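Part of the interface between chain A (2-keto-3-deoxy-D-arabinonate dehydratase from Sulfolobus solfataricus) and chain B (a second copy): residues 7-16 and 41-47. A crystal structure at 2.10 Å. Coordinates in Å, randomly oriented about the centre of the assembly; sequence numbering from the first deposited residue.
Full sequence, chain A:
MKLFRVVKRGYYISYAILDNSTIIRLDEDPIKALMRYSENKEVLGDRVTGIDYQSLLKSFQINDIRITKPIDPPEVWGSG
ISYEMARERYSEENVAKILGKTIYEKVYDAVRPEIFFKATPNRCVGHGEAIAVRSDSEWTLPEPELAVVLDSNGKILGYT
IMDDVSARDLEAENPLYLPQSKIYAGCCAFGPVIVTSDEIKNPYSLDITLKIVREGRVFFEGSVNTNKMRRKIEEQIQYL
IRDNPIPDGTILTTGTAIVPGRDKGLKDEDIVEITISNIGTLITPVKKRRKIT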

# COMPACT_ATOMS: atom_id res chain seq x y z
N VAL A 7 -17.55 12.68 2.30
CA VAL A 7 -16.28 12.68 3.01
C VAL A 7 -16.58 12.80 4.51
O VAL A 7 -17.44 13.59 4.92
CB VAL A 7 -15.30 13.77 2.48
CG1 VAL A 7 -15.87 15.19 2.66
CG2 VAL A 7 -13.92 13.65 3.12
N LYS A 8 -15.91 11.98 5.31
CA LYS A 8 -16.18 11.87 6.74
C LYS A 8 -14.85 11.67 7.45
O LYS A 8 -14.15 10.68 7.21
CB LYS A 8 -17.10 10.67 6.99
CG LYS A 8 -17.43 10.39 8.45
CD LYS A 8 -18.15 9.06 8.58
CE LYS A 8 -18.84 8.90 9.91
NZ LYS A 8 -19.60 7.61 9.94
N ARG A 9 -14.50 12.63 8.30
CA ARG A 9 -13.23 12.61 9.04
C ARG A 9 -12.05 12.29 8.12
O ARG A 9 -11.15 11.53 8.50
CB ARG A 9 -13.31 11.62 10.21
CG ARG A 9 -14.55 11.78 11.10
CD ARG A 9 -14.65 10.63 12.10
NE ARG A 9 -13.44 10.52 12.91
CZ ARG A 9 -13.31 10.98 14.15
NH1 ARG A 9 -12.16 10.84 14.79
NH2 ARG A 9 -14.34 11.58 14.75
N GLY A 10 -12.06 12.85 6.92
CA GLY A 10 -10.95 12.67 5.98
C GLY A 10 -11.00 11.44 5.08
O GLY A 10 -10.18 11.32 4.17
N TYR A 11 -11.94 10.53 5.33
CA TYR A 11 -12.13 9.35 4.46
C TYR A 11 -13.47 9.38 3.72
O TYR A 11 -14.38 10.12 4.10
CB TYR A 11 -11.94 8.03 5.23
CG TYR A 11 -12.82 7.86 6.45
CD1 TYR A 11 -12.34 8.16 7.73
CD2 TYR A 11 -14.13 7.38 6.34
CE1 TYR A 11 -13.15 8.01 8.86
CE2 TYR A 11 -14.95 7.23 7.47
CZ TYR A 11 -14.45 7.54 8.72
OH TYR A 11 -15.25 7.38 9.84
N TYR A 12 -13.58 8.58 2.67
CA TYR A 12 -14.78 8.54 1.83
C TYR A 12 -15.66 7.35 2.16
O TYR A 12 -15.17 6.27 2.51
CB TYR A 12 -14.41 8.46 0.35
CG TYR A 12 -13.75 9.69 -0.23
CD1 TYR A 12 -12.46 9.61 -0.77
CD2 TYR A 12 -14.41 10.92 -0.26
CE1 TYR A 12 -11.85 10.74 -1.32
CE2 TYR A 12 -13.81 12.05 -0.80
CZ TYR A 12 -12.53 11.96 -1.33
OH TYR A 12 -11.92 13.07 -1.87
N ILE A 13 -16.97 7.55 2.03
CA ILE A 13 -17.93 6.46 2.02
C ILE A 13 -18.88 6.67 0.84
O ILE A 13 -19.41 7.77 0.64
CB ILE A 13 -18.75 6.34 3.33
CG1 ILE A 13 -17.82 6.26 4.55
CG2 ILE A 13 -19.66 5.11 3.28
CD1 ILE A 13 -18.54 6.41 5.90
N SER A 14 -19.07 5.61 0.05
CA SER A 14 -19.99 5.66 -1.07
C SER A 14 -21.32 5.00 -0.73
O SER A 14 -21.37 4.00 -0.01
CB SER A 14 -19.38 5.00 -2.31
OG SER A 14 -18.41 5.85 -2.89
N TYR A 15 -22.39 5.59 -1.25
CA TYR A 15 -23.73 5.08 -1.04
C TYR A 15 -24.48 5.06 -2.36
O TYR A 15 -24.18 5.84 -3.27
CB TYR A 15 -24.51 5.96 -0.06
CG TYR A 15 -23.91 6.09 1.32
CD1 TYR A 15 -24.17 5.15 2.31
CD2 TYR A 15 -23.11 7.19 1.63
CE1 TYR A 15 -23.63 5.28 3.59
CE2 TYR A 15 -22.56 7.33 2.90
CZ TYR A 15 -22.83 6.38 3.87
OH TYR A 15 -22.28 6.51 5.13
N ALA A 16 -25.45 4.16 -2.46
CA ALA A 16 -26.34 4.10 -3.60
C ALA A 16 -27.78 4.21 -3.10
O ALA A 16 -28.16 3.53 -2.14
CB ALA A 16 -26.15 2.81 -4.35
N LYS B 41 -16.09 5.91 24.28
CA LYS B 41 -17.27 5.14 23.86
C LYS B 41 -17.86 5.58 22.52
O LYS B 41 -19.02 5.31 22.21
CB LYS B 41 -18.34 5.12 24.97
CG LYS B 41 -17.82 4.61 26.30
CD LYS B 41 -18.93 4.33 27.29
CE LYS B 41 -18.35 3.70 28.56
NZ LYS B 41 -19.41 3.16 29.45
N GLU B 42 -17.05 6.26 21.71
CA GLU B 42 -17.46 6.67 20.37
C GLU B 42 -17.33 5.50 19.40
O GLU B 42 -16.37 4.73 19.46
CB GLU B 42 -16.62 7.86 19.90
CG GLU B 42 -17.17 8.56 18.66
CD GLU B 42 -16.30 9.71 18.20
OE1 GLU B 42 -15.09 9.74 18.54
OE2 GLU B 42 -16.82 10.59 17.48
N VAL B 43 -18.32 5.36 18.52
CA VAL B 43 -18.33 4.32 17.50
C VAL B 43 -18.59 4.97 16.14
O VAL B 43 -19.63 5.59 15.93
CB VAL B 43 -19.41 3.24 17.77
CG1 VAL B 43 -19.30 2.12 16.75
CG2 VAL B 43 -19.28 2.67 19.17
N LEU B 44 -17.64 4.81 15.22
CA LEU B 44 -17.78 5.37 13.88
C LEU B 44 -18.37 4.34 12.91
O LEU B 44 -17.80 3.27 12.71
CB LEU B 44 -16.44 5.90 13.35
CG LEU B 44 -15.68 6.93 14.20
CD1 LEU B 44 -14.30 7.17 13.62
CD2 LEU B 44 -16.46 8.24 14.33
N GLY B 45 -19.52 4.68 12.33
CA GLY B 45 -20.18 3.80 11.37
C GLY B 45 -21.64 4.13 11.13
O GLY B 45 -22.16 5.10 11.68
N ASP B 46 -22.29 3.30 10.31
CA ASP B 46 -23.70 3.47 9.98
C ASP B 46 -24.54 2.32 10.51
O ASP B 46 -24.11 1.16 10.48
CB ASP B 46 -23.90 3.55 8.46
CG ASP B 46 -23.18 4.72 7.83
OD1 ASP B 46 -23.10 5.80 8.46
OD2 ASP B 46 -22.71 4.56 6.69
N ARG B 47 -25.75 2.64 10.98
CA ARG B 47 -26.71 1.62 11.36
C ARG B 47 -27.15 0.86 10.12
O ARG B 47 -27.53 1.46 9.11
CB ARG B 47 -27.93 2.22 12.07
CG ARG B 47 -29.00 1.19 12.40
CD ARG B 47 -30.16 1.77 13.18
NE ARG B 47 -31.11 0.73 13.59
CZ ARG B 47 -32.19 0.37 12.89
NH1 ARG B 47 -32.97 -0.60 13.35
NH2 ARG B 47 -32.49 0.97 11.75
O HOH W 1 -20.49 7.65 12.64
O HOH W 2 -21.60 7.73 7.79
O HOH W 3 -13.04 12.34 17.81

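The chain A stretch is a tight β-hairpin. Strand residues A:Val7 and A:Lys8 run into a type I' turn from A:Lys8 to A:Tyr11, and a strand resumes at A:Tyr11. The turn is closed by a pair of backbone hydrogen bonds, A:Lys8 N to A:Tyr11 O (2.7 Å) and A:Tyr11 N to A:Lys8 O (2.9 Å). At its corner A:Gly10 has phi/psi of 87/-9, where a side chain would be jammed against the preceding carbonyl oxygen, so glycine fits. The chain B stretch is loop until B:Gly45, where a strand begins. The backbones stay well apart, A:Lys8 CA lying 9.8 Å from B:Leu44 CA at their nearest, so side chains and water must span the gap.

The one direct hydrogen bond runs from A:Tyr15 OH to B:Asp46 OD2, a short 2.5 Å. The carboxylate meets the tyrosine at the edge of its ring, where the hydroxyl can donate to it. A:Lys8, all-trans and therefore extended, carries its ammonium to this buried site. Its NZ is 4.2 Å from B:Asp46 OD1, too far for a salt bridge, but water 2 fills the space: it accepts from A:Lys8 NZ (2.9 Å) and donates to B:Asp46 OD1 (2.5 Å) and A:Tyr15 OH (3.0 Å). Water 1 similarly accepts from A:Lys8 NZ (2.8 Å) and B:Gly45 N (3.1 Å), tying the lysine to the opposing backbone.

B:Leu44 supplies the apolar part and has the largest area covered. Its CD1 lies over one face of the A:Arg9 guanidinium, 3.5 Å from NE, and 3.9 Å from A:Tyr11 OH. The flat guanidinium can pack against a methyl group while keeping its charge for B:Glu42: A:Arg9 NH2 and B:Glu42 OE2 form a long, 3.8 Å salt bridge, purely electrostatic because the oxygen lies well out of the guanidinium plane.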